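Long-range contact in probable amino acid aminotransferase (Mycobacterium tuberculosis, PDB 6Q1S), which is probably a PLP-dependent enzyme of the class IV aminotransferase family, modelled with 4'-deoxy-4'-aminopyridoxal-5'-phosphate and 2-oxoglutaric acid bound: residues B[181-192]-B[204-215]. Sequence-based numbering, arbitrary orientation.
Sequences YVLEGPRSTVVI and CLLTPPPWYPIL. With PMP (4'-deoxy-4'-aminopyridoxal-5'-phosphate), chain G; AKG (2-oxoglutaric acid), chain H.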
loop_
_atom_site.group_PDB
_atom_site.type_symbol
_atom_site.label_atom_id
_atom_site.label_comp_id
_atom_site.label_asym_id
_atom_site.label_seq_id
_atom_site.Cartn_x
_atom_site.Cartn_y
_atom_site.Cartn_z
ATOM N N TYR B 181 -14.794 -17.389 -3.333
ATOM C CA TYR B 181 -13.896 -18.250 -2.579
ATOM C C TYR B 181 -13.228 -17.466 -1.456
ATOM O O TYR B 181 -12.931 -16.275 -1.598
ATOM C CB TYR B 181 -12.830 -18.856 -3.503
ATOM C CG TYR B 181 -13.412 -19.782 -4.555
ATOM C CD1 TYR B 181 -13.617 -19.337 -5.855
ATOM C CD2 TYR B 181 -13.761 -21.090 -4.251
ATOM C CE1 TYR B 181 -14.152 -20.163 -6.821
ATOM C CE2 TYR B 181 -14.298 -21.928 -5.215
ATOM C CZ TYR B 181 -14.492 -21.456 -6.497
ATOM O OH TYR B 181 -15.026 -22.288 -7.457
ATOM N N VAL B 182 -12.991 -18.147 -0.336
ATOM C CA VAL B 182 -12.347 -17.519 0.812
ATOM C C VAL B 182 -10.876 -17.269 0.508
ATOM O O VAL B 182 -10.167 -18.152 0.004
ATOM C CB VAL B 182 -12.520 -18.386 2.067
ATOM C CG1 VAL B 182 -11.774 -17.772 3.248
ATOM C CG2 VAL B 182 -13.993 -18.537 2.397
ATOM N N LEU B 183 -10.407 -16.059 0.817
ATOM C CA LEU B 183 -9.021 -15.688 0.574
ATOM C C LEU B 183 -8.212 -15.717 1.867
ATOM O O LEU B 183 -7.560 -16.720 2.175
ATOM C CB LEU B 183 -8.950 -14.301 -0.069
ATOM C CG LEU B 183 -9.527 -14.188 -1.481
ATOM C CD1 LEU B 183 -9.507 -12.746 -1.957
ATOM C CD2 LEU B 183 -8.742 -15.072 -2.434
ATOM N N GLU B 184 -8.257 -14.630 2.631
ATOM C CA GLU B 184 -7.497 -14.518 3.869
ATOM C C GLU B 184 -8.074 -13.360 4.672
ATOM O O GLU B 184 -9.080 -12.757 4.291
ATOM C CB GLU B 184 -6.005 -14.309 3.590
ATOM C CG GLU B 184 -5.690 -12.992 2.899
ATOM C CD GLU B 184 -4.206 -12.799 2.645
ATOM O OE1 GLU B 184 -3.849 -11.849 1.916
ATOM O OE2 GLU B 184 -3.398 -13.594 3.169
ATOM N N GLY B 185 -7.432 -13.058 5.796
ATOM C CA GLY B 185 -7.751 -11.867 6.544
ATOM C C GLY B 185 -6.806 -10.737 6.193
ATOM O O GLY B 185 -5.733 -10.953 5.622
ATOM N N PRO B 186 -7.179 -9.502 6.540
ATOM C CA PRO B 186 -6.267 -8.368 6.313
ATOM C C PRO B 186 -4.991 -8.444 7.135
ATOM O O PRO B 186 -4.039 -7.706 6.844
ATOM C CB PRO B 186 -7.113 -7.150 6.704
ATOM C CG PRO B 186 -8.162 -7.698 7.621
ATOM C CD PRO B 186 -8.469 -9.071 7.106
ATOM N N ARG B 187 -4.943 -9.309 8.155
ATOM C CA ARG B 187 -3.735 -9.457 8.957
ATOM C C ARG B 187 -3.581 -10.878 9.496
ATOM O O ARG B 187 -2.861 -11.074 10.483
ATOM C CB ARG B 187 -3.739 -8.455 10.122
ATOM C CG ARG B 187 -4.920 -8.608 11.069
ATOM C CD ARG B 187 -4.869 -7.575 12.180
ATOM N NE ARG B 187 -6.088 -7.558 12.985
ATOM C CZ ARG B 187 -6.460 -6.540 13.754
ATOM N NH1 ARG B 187 -5.705 -5.452 13.829
ATOM N NH2 ARG B 187 -7.587 -6.609 14.451
ATOM N N SER B 188 -4.220 -11.870 8.880
ATOM C CA SER B 188 -4.211 -13.219 9.427
ATOM C C SER B 188 -4.530 -14.220 8.327
ATOM O O SER B 188 -4.930 -13.857 7.217
ATOM C CB SER B 188 -5.213 -13.348 10.577
ATOM O OG SER B 188 -6.450 -12.746 10.233
ATOM N N THR B 189 -4.343 -15.495 8.659
ATOM C CA THR B 189 -4.619 -16.615 7.772
ATOM C C THR B 189 -5.866 -17.343 8.250
ATOM O O THR B 189 -6.038 -17.573 9.452
ATOM C CB THR B 189 -3.430 -17.583 7.724
ATOM O OG1 THR B 189 -2.273 -16.897 7.227
ATOM C CG2 THR B 189 -3.734 -18.773 6.827
ATOM N N VAL B 190 -6.736 -17.699 7.311
ATOM C CA VAL B 190 -7.995 -18.364 7.628
ATOM C C VAL B 190 -7.760 -19.868 7.677
ATOM O O VAL B 190 -7.334 -20.474 6.688
ATOM C CB VAL B 190 -9.084 -18.012 6.605
ATOM C CG1 VAL B 190 -10.362 -18.775 6.915
ATOM C CG2 VAL B 190 -9.344 -16.516 6.609
ATOM N N VAL B 191 -8.024 -20.467 8.834
ATOM C CA VAL B 191 -7.970 -21.912 9.018
ATOM C C VAL B 191 -9.302 -22.356 9.602
ATOM O O VAL B 191 -9.791 -21.756 10.567
ATOM C CB VAL B 191 -6.806 -22.336 9.934
ATOM C CG1 VAL B 191 -6.852 -23.831 10.194
ATOM C CG2 VAL B 191 -5.477 -21.945 9.314
ATOM N N ILE B 192 -9.886 -23.403 9.024
ATOM C CA ILE B 192 -11.151 -23.944 9.496
ATOM C C ILE B 192 -10.924 -25.383 9.945
ATOM O O ILE B 192 -9.879 -25.981 9.696
ATOM C CB ILE B 192 -12.263 -23.882 8.430
ATOM C CG1 ILE B 192 -11.888 -24.733 7.218
ATOM C CG2 ILE B 192 -12.517 -22.443 8.011
ATOM C CD1 ILE B 192 -13.082 -25.237 6.443
ATOM N N CYS B 204 -10.259 -32.568 10.258
ATOM C CA CYS B 204 -9.361 -32.059 9.237
ATOM C C CYS B 204 -9.381 -30.539 9.250
ATOM O O CYS B 204 -10.441 -29.918 9.376
ATOM C CB CYS B 204 -9.762 -32.578 7.849
ATOM S SG CYS B 204 -9.006 -31.707 6.462
ATOM N N LEU B 205 -8.194 -29.952 9.137
ATOM C CA LEU B 205 -8.008 -28.508 9.136
ATOM C C LEU B 205 -7.705 -28.065 7.712
ATOM O O LEU B 205 -6.868 -28.672 7.033
ATOM C CB LEU B 205 -6.874 -28.102 10.081
ATOM C CG LEU B 205 -7.003 -28.569 11.533
ATOM C CD1 LEU B 205 -5.701 -28.337 12.287
ATOM C CD2 LEU B 205 -8.161 -27.869 12.226
ATOM N N LEU B 206 -8.376 -27.009 7.267
ATOM C CA LEU B 206 -8.257 -26.548 5.893
ATOM C C LEU B 206 -7.872 -25.079 5.852
ATOM O O LEU B 206 -8.116 -24.316 6.789
ATOM C CB LEU B 206 -9.564 -26.762 5.117
ATOM C CG LEU B 206 -10.024 -28.210 4.966
ATOM C CD1 LEU B 206 -11.364 -28.273 4.253
ATOM C CD2 LEU B 206 -8.976 -29.011 4.212
ATOM N N THR B 207 -7.262 -24.697 4.733
ATOM C CA THR B 207 -6.807 -23.339 4.493
ATOM C C THR B 207 -6.815 -23.107 2.990
ATOM O O THR B 207 -6.680 -24.065 2.219
ATOM C CB THR B 207 -5.400 -23.106 5.070
ATOM O OG1 THR B 207 -5.032 -21.730 4.917
ATOM C CG2 THR B 207 -4.379 -23.970 4.357
ATOM N N PRO B 208 -7.017 -21.868 2.545
ATOM C CA PRO B 208 -7.041 -21.606 1.110
ATOM C C PRO B 208 -5.714 -21.959 0.470
ATOM O O PRO B 208 -4.653 -21.906 1.121
ATOM C CB PRO B 208 -7.326 -20.100 1.035
ATOM C CG PRO B 208 -8.107 -19.826 2.272
ATOM C CD PRO B 208 -7.515 -20.721 3.323
ATOM N N PRO B 209 -5.724 -22.324 -0.808
ATOM C CA PRO B 209 -4.502 -22.784 -1.467
ATOM C C PRO B 209 -3.564 -21.627 -1.754
ATOM O O PRO B 209 -4.002 -20.473 -1.873
ATOM C CB PRO B 209 -5.024 -23.417 -2.762
ATOM C CG PRO B 209 -6.288 -22.700 -3.045
ATOM C CD PRO B 209 -6.887 -22.341 -1.713
ATOM N N PRO B 210 -2.260 -21.896 -1.877
ATOM C CA PRO B 210 -1.291 -20.794 -1.967
ATOM C C PRO B 210 -1.315 -20.044 -3.286
ATOM O O PRO B 210 -0.856 -18.895 -3.324
ATOM C CB PRO B 210 0.056 -21.500 -1.769
ATOM C CG PRO B 210 -0.182 -22.888 -2.261
ATOM C CD PRO B 210 -1.606 -23.216 -1.910
ATOM N N TRP B 211 -1.836 -20.634 -4.362
ATOM C CA TRP B 211 -1.881 -19.903 -5.621
ATOM C C TRP B 211 -2.941 -18.811 -5.627
ATOM O O TRP B 211 -3.006 -18.042 -6.593
ATOM C CB TRP B 211 -2.096 -20.865 -6.794
ATOM C CG TRP B 211 -3.238 -21.821 -6.639
ATOM C CD1 TRP B 211 -4.543 -21.599 -6.968
ATOM C CD2 TRP B 211 -3.177 -23.151 -6.113
ATOM N NE1 TRP B 211 -5.298 -22.712 -6.686
ATOM C CE2 TRP B 211 -4.482 -23.679 -6.159
ATOM C CE3 TRP B 211 -2.144 -23.947 -5.608
ATOM C CZ2 TRP B 211 -4.782 -24.967 -5.721
ATOM C CZ3 TRP B 211 -2.445 -25.224 -5.172
ATOM C CH2 TRP B 211 -3.752 -25.722 -5.229
ATOM N N TYR B 212 -3.761 -18.718 -4.581
ATOM C CA TYR B 212 -4.649 -17.581 -4.432
ATOM C C TYR B 212 -3.841 -16.304 -4.197
ATOM O O TYR B 212 -2.709 -16.356 -3.711
ATOM C CB TYR B 212 -5.609 -17.797 -3.263
ATOM C CG TYR B 212 -6.789 -18.698 -3.551
ATOM C CD1 TYR B 212 -6.861 -19.445 -4.719
ATOM C CD2 TYR B 212 -7.849 -18.779 -2.656
ATOM C CE1 TYR B 212 -7.950 -20.264 -4.977
ATOM C CE2 TYR B 212 -8.938 -19.589 -2.906
ATOM C CZ TYR B 212 -8.985 -20.330 -4.066
ATOM O OH TYR B 212 -10.072 -21.134 -4.310
ATOM N N PRO B 213 -4.405 -15.138 -4.534
ATOM C CA PRO B 213 -3.702 -13.873 -4.275
ATOM C C PRO B 213 -3.631 -13.528 -2.795
ATOM O O PRO B 213 -4.195 -12.516 -2.369
ATOM C CB PRO B 213 -4.539 -12.845 -5.047
ATOM C CG PRO B 213 -5.905 -13.448 -5.099
ATOM C CD PRO B 213 -5.686 -14.925 -5.233
ATOM N N ILE B 214 -2.944 -14.350 -2.000
ATOM C CA ILE B 214 -2.890 -14.183 -0.553
ATOM C C ILE B 214 -1.458 -14.395 -0.078
ATOM O O ILE B 214 -0.594 -14.872 -0.818
ATOM C CB ILE B 214 -3.841 -15.151 0.186
ATOM C CG1 ILE B 214 -3.428 -16.602 -0.057
ATOM C CG2 ILE B 214 -5.282 -14.932 -0.247
ATOM C CD1 ILE B 214 -4.230 -17.601 0.749
ATOM N N LEU B 215 -1.217 -14.034 1.179
ATOM C CA LEU B 215 0.067 -14.293 1.810
ATOM C C LEU B 215 0.118 -15.716 2.354
ATOM O O LEU B 215 -0.891 -16.276 2.790
ATOM C CB LEU B 215 0.327 -13.300 2.947
ATOM C CG LEU B 215 0.744 -11.845 2.687
ATOM C CD1 LEU B 215 2.139 -11.784 2.084
ATOM C CD2 LEU B 215 -0.251 -11.076 1.818
HETATM N N1 PMP G . -2.177 -12.516 5.728
HETATM C C2 PMP G . -1.803 -11.217 5.803
HETATM C C2A PMP G . -2.290 -10.232 4.772
HETATM C C3 PMP G . -0.914 -10.757 6.900
HETATM O O3 PMP G . -0.525 -9.457 6.997
HETATM C C4 PMP G . -0.468 -11.768 7.885
HETATM C C4A PMP G . 0.437 -11.400 9.037
HETATM N N4A PMP G . -0.242 -10.417 9.899
HETATM C C5 PMP G . -0.948 -13.157 7.691
HETATM C C6 PMP G . -1.780 -13.448 6.613
HETATM C C5A PMP G . -0.532 -14.246 8.655
HETATM O O4P PMP G . 0.871 -14.474 8.540
HETATM P P PMP G . 1.732 -14.949 9.814
HETATM O O1P PMP G . 1.622 -13.893 10.887
HETATM O O2P PMP G . 1.177 -16.262 10.315
HETATM O O3P PMP G . 3.174 -15.119 9.402
HETATM C C1 AKG H . -1.476 -8.492 14.285
HETATM O O1 AKG H . -2.611 -8.133 14.662
HETATM O O2 AKG H . -0.852 -9.415 14.852
HETATM C C2 AKG H . -0.858 -7.816 13.147
HETATM O O5 AKG H . -0.484 -8.465 12.182
HETATM C C3 AKG H . -0.692 -6.314 13.162
HETATM C C4 AKG H . -1.930 -5.660 12.562
HETATM C C5 AKG H . -2.382 -4.511 13.430
HETATM O O3 AKG H . -1.655 -4.172 14.389
HETATM O O4 AKG H . -3.466 -3.948 13.164
#
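Glu184 reaches across to Ile214 and Leu215 and carries the contact at its PMP end. With CG between the backbone N and the carbonyl carbon (chi1 65°) and the chain extended beyond, the carboxylate is carried past Ile214 to the Leu215 N-H. CB and CG pass over the CG2 methyl of Ile214, Glu184 CG coming to 3.7 Å from Ile214 CG2. Glu184 CD lies 3.4 Å from Ile214 CB, the two side chains running alongside each other and pointing opposite ways. At the tip, Glu184 OE2 accepts a hydrogen bond from Leu215 N (3.0 Å), the donor standing 35° out of the carboxylate plane, while the same N-H makes a weak hydrogen bond to Glu184 OE1. Glu184 OE2 also lies 3.0 Å from N1 of the PMP pyridine ring, and Leu215 CD2 packs against the PMP methyl C2A.

Farther back, Leu183 CD2 meets the Tyr212 ring at CD2, and the Val182 carbonyl oxygen lies at that ring's edge, in its plane. Pro208 presses its ring against the carbonyl oxygens of Val182 and Leu183, Pro208 CG lying 3.2 Å from Leu183 O. Beyond it the segments join as an antiparallel hairpin: Ile192 and Leu206 form a hydrogen-bonded pair, with Ile192 CG1 against Leu206 CB, and Thr207 OG1 donates to Val190 O (3.2 Å). Strand 189-194 also pairs with strand 249-254.

The backbone N-H of Leu215 thus helps fix the Glu184 carboxylate beside the pyridine nitrogen. As in other PLP-dependent aminotransferases, an acidic group there probably favours a protonated N1, and the largely apolar surroundings may make that effect more pronounced.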